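Local coordinates for P-granule scaffold protein (Caenorhabditis japonica, PDB 5W4D) that probably serves as a scaffold domain of germ-cell P granules and may bind RNA, at residues Tyr46-Ser51 against Pro206-Ile211. The protein carries 2 engineered substitutions. Numbering follows the deposited sequence.
Sequences YVFGAS and PKLADI
A Schellman motif closes helix 42-47, and its turn, F48 to A50, packs against the C-terminal helix 206-213 through L208 and I211. The evidence for the cap is the positive phi of G49 (79°) and the bond from G49 N to Y46 O, 3.2 Å, joined by one from A50 N back to A45 O. Two packing contacts follow. In the first, L208 meets the F48 ring obliquely, its CD2 methyl lying 3.9 Å from F48 CE1. The same methyl stands 29° off the ring normal, an off-centre CH-pi contact. With CG anti to the backbone N (chi1 -176°), both the branch point and CD2 of L208 come to lie beside the F48 ring. One face of the ring is met, near its rim, by V47 CG1. In the second, I211 lays CG2 against the F48 carbonyl, 3.6 Å from F48 O. The apolar part of this contact goes to A50, whose CA is 3.8 Å from I211 CG2. The backbones come nearest at G49, which has no side chain and whose CA is 6.0 Å from I211 CA. L208 also touches D30 and L33 of helix 30-35, while A209 packs on helix 187-204, so helix 206-213 bridges several elements. Were L208 replaced by an alanine, F48 would probably lose its CH-pi partner and a gap would open between the turn and helices 30-35 and 206-213. The geometry is that of a Schellman-capped helix end packed by apolar side chains onto a neighbouring helix, within a mostly helical domain.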
ATOM      1  N   TYR A  46      -1.861 -26.818 -10.846  1.00 17.88           N
ATOM      2  CA  TYR A  46      -2.988 -26.230 -10.142  1.00 19.82           C
ATOM      3  C   TYR A  46      -2.989 -24.705 -10.242  1.00 17.68           C
ATOM      4  O   TYR A  46      -4.022 -24.093 -10.531  1.00 18.07           O
ATOM      5  CB  TYR A  46      -2.939 -26.677  -8.680  1.00 18.03           C
ATOM      6  CG  TYR A  46      -4.151 -26.311  -7.842  1.00 20.45           C
ATOM      7  CD1 TYR A  46      -5.388 -26.889  -8.099  1.00 28.07           C
ATOM      8  CD2 TYR A  46      -4.051 -25.447  -6.753  1.00 22.00           C
ATOM      9  CE1 TYR A  46      -6.487 -26.595  -7.338  1.00 27.47           C
ATOM     10  CE2 TYR A  46      -5.190 -25.152  -5.962  1.00 23.54           C
ATOM     11  CZ  TYR A  46      -6.388 -25.735  -6.262  1.00 33.66           C
ATOM     12  OH  TYR A  46      -7.495 -25.477  -5.468  1.00 31.95           O
ATOM     13  N   VAL A  47      -1.839 -24.065  -9.978  1.00 19.41           N
ATOM     14  CA  VAL A  47      -1.751 -22.606 -10.010  1.00 19.14           C
ATOM     15  C   VAL A  47      -2.128 -22.081 -11.383  1.00 19.62           C
ATOM     16  O   VAL A  47      -2.878 -21.106 -11.499  1.00 20.00           O
ATOM     17  CB  VAL A  47      -0.335 -22.139  -9.623  1.00 20.47           C
ATOM     18  CG1 VAL A  47      -0.104 -20.660  -9.991  1.00 22.25           C
ATOM     19  CG2 VAL A  47      -0.103 -22.367  -8.155  1.00 24.37           C
ATOM     20  N   PHE A  48      -1.588 -22.693 -12.436  1.00 17.71           N
ATOM     21  CA  PHE A  48      -1.773 -22.167 -13.791  1.00 20.24           C
ATOM     22  C   PHE A  48      -3.063 -22.640 -14.432  1.00 23.83           C
ATOM     23  O   PHE A  48      -3.300 -22.348 -15.612  1.00 24.07           O
ATOM     24  CB  PHE A  48      -0.560 -22.488 -14.662  1.00 20.28           C
ATOM     25  CG  PHE A  48       0.623 -21.634 -14.337  1.00 18.25           C
ATOM     26  CD1 PHE A  48       0.709 -20.341 -14.837  1.00 19.97           C
ATOM     27  CD2 PHE A  48       1.625 -22.080 -13.466  1.00 22.86           C
ATOM     28  CE1 PHE A  48       1.780 -19.538 -14.499  1.00 19.36           C
ATOM     29  CE2 PHE A  48       2.688 -21.258 -13.126  1.00 22.00           C
ATOM     30  CZ  PHE A  48       2.751 -19.975 -13.653  1.00 20.88           C
ATOM     31  N   GLY A  49      -3.917 -23.323 -13.680  1.00 20.78           N
ATOM     32  CA  GLY A  49      -5.228 -23.662 -14.190  1.00 26.60           C
ATOM     33  C   GLY A  49      -5.265 -24.849 -15.120  1.00 25.68           C
ATOM     34  O   GLY A  49      -6.289 -25.077 -15.775  1.00 26.77           O
ATOM     35  N   ALA A  50      -4.200 -25.646 -15.160  1.00 21.44           N
ATOM     36  CA  ALA A  50      -4.135 -26.787 -16.062  1.00 24.07           C
ATOM     37  C   ALA A  50      -4.701 -28.057 -15.454  1.00 31.56           C
ATOM     38  O   ALA A  50      -4.976 -29.025 -16.192  1.00 30.50           O
ATOM     39  CB  ALA A  50      -2.680 -27.027 -16.481  1.00 26.55           C
ATOM     40  N   SER A  51      -4.877 -28.076 -14.136  1.00 24.40           N
ATOM     41  CA  SER A  51      -5.514 -29.182 -13.436  1.00 24.48           C
ATOM     42  C   SER A  51      -6.300 -28.620 -12.271  1.00 29.27           C
ATOM     43  O   SER A  51      -5.925 -27.597 -11.692  1.00 29.24           O
ATOM     44  CB  SER A  51      -4.511 -30.208 -12.916  1.00 26.39           C
ATOM     45  OG  SER A  51      -5.184 -31.205 -12.156  1.00 30.72           O
ATOM     46  N   PRO A 206       1.713 -16.219 -23.961  1.00 20.72           N
ATOM     47  CA  PRO A 206       0.265 -16.165 -24.171  1.00 22.25           C
ATOM     48  C   PRO A 206      -0.455 -17.499 -24.151  1.00 20.84           C
ATOM     49  O   PRO A 206      -1.640 -17.507 -23.818  1.00 24.78           O
ATOM     50  CB  PRO A 206       0.141 -15.501 -25.553  1.00 24.60           C
ATOM     51  CG  PRO A 206       1.451 -15.705 -26.209  1.00 23.00           C
ATOM     52  CD  PRO A 206       2.456 -15.622 -25.081  1.00 25.36           C
ATOM     53  N   LYS A 207       0.174 -18.610 -24.560  1.00 22.72           N
ATOM     54  CA  LYS A 207      -0.559 -19.875 -24.529  1.00 26.08           C
ATOM     55  C   LYS A 207      -0.758 -20.353 -23.092  1.00 23.96           C
ATOM     56  O   LYS A 207      -1.827 -20.873 -22.743  1.00 25.28           O
ATOM     57  CB  LYS A 207       0.175 -20.939 -25.354  1.00 29.96           C
ATOM     58  CG  LYS A 207       0.269 -20.599 -26.828  1.00 34.61           C
ATOM     59  CD  LYS A 207       1.280 -21.499 -27.534  1.00 58.07           C
ATOM     60  CE  LYS A 207       1.085 -21.455 -29.045  1.00 81.74           C
ATOM     61  NZ  LYS A 207       0.920 -20.057 -29.550  1.00 91.60           N
ATOM     62  N   LEU A 208       0.259 -20.175 -22.253  1.00 22.72           N
ATOM     63  CA  LEU A 208       0.107 -20.500 -20.832  1.00 19.70           C
ATOM     64  C   LEU A 208      -0.906 -19.573 -20.175  1.00 20.54           C
ATOM     65  O   LEU A 208      -1.741 -20.016 -19.387  1.00 22.62           O
ATOM     66  CB  LEU A 208       1.474 -20.442 -20.132  1.00 21.85           C
ATOM     67  CG  LEU A 208       1.480 -20.847 -18.650  1.00 21.83           C
ATOM     68  CD1 LEU A 208       1.072 -22.320 -18.482  1.00 22.84           C
ATOM     69  CD2 LEU A 208       2.865 -20.613 -18.084  1.00 21.90           C
ATOM     70  N   ALA A 209      -0.879 -18.279 -20.509  1.00 18.13           N
ATOM     71  CA  ALA A 209      -1.875 -17.375 -19.961  1.00 20.45           C
ATOM     72  C   ALA A 209      -3.291 -17.804 -20.346  1.00 23.29           C
ATOM     73  O   ALA A 209      -4.223 -17.684 -19.542  1.00 24.42           O
ATOM     74  CB  ALA A 209      -1.588 -15.968 -20.467  1.00 21.25           C
ATOM     75  N   ASP A 210      -3.458 -18.332 -21.564  1.00 23.14           N
ATOM     76  CA  ASP A 210      -4.778 -18.764 -22.037  1.00 25.80           C
ATOM     77  C   ASP A 210      -5.302 -19.950 -21.229  1.00 26.17           C
ATOM     78  O   ASP A 210      -6.510 -20.063 -20.977  1.00 28.70           O
ATOM     79  CB  ASP A 210      -4.678 -19.121 -23.522  1.00 27.52           C
ATOM     80  CG  ASP A 210      -6.028 -19.479 -24.126  1.00 52.53           C
ATOM     81  OD1 ASP A 210      -6.916 -18.600 -24.149  1.00 48.00           O
ATOM     82  OD2 ASP A 210      -6.197 -20.639 -24.563  1.00 46.85           O
ATOM     83  N   ILE A 211      -4.410 -20.868 -20.852  1.00 27.53           N
ATOM     84  CA  ILE A 211      -4.781 -21.962 -19.956  1.00 25.56           C
ATOM     85  C   ILE A 211      -5.292 -21.413 -18.634  1.00 25.97           C
ATOM     86  O   ILE A 211      -6.314 -21.855 -18.100  1.00 26.92           O
ATOM     87  CB  ILE A 211      -3.584 -22.905 -19.725  1.00 31.28           C
ATOM     88  CG1 ILE A 211      -3.055 -23.485 -21.043  1.00 39.37           C
ATOM     89  CG2 ILE A 211      -3.945 -24.020 -18.732  1.00 30.98           C
ATOM     90  CD1 ILE A 211      -4.030 -24.299 -21.826  1.00 37.11           C
TER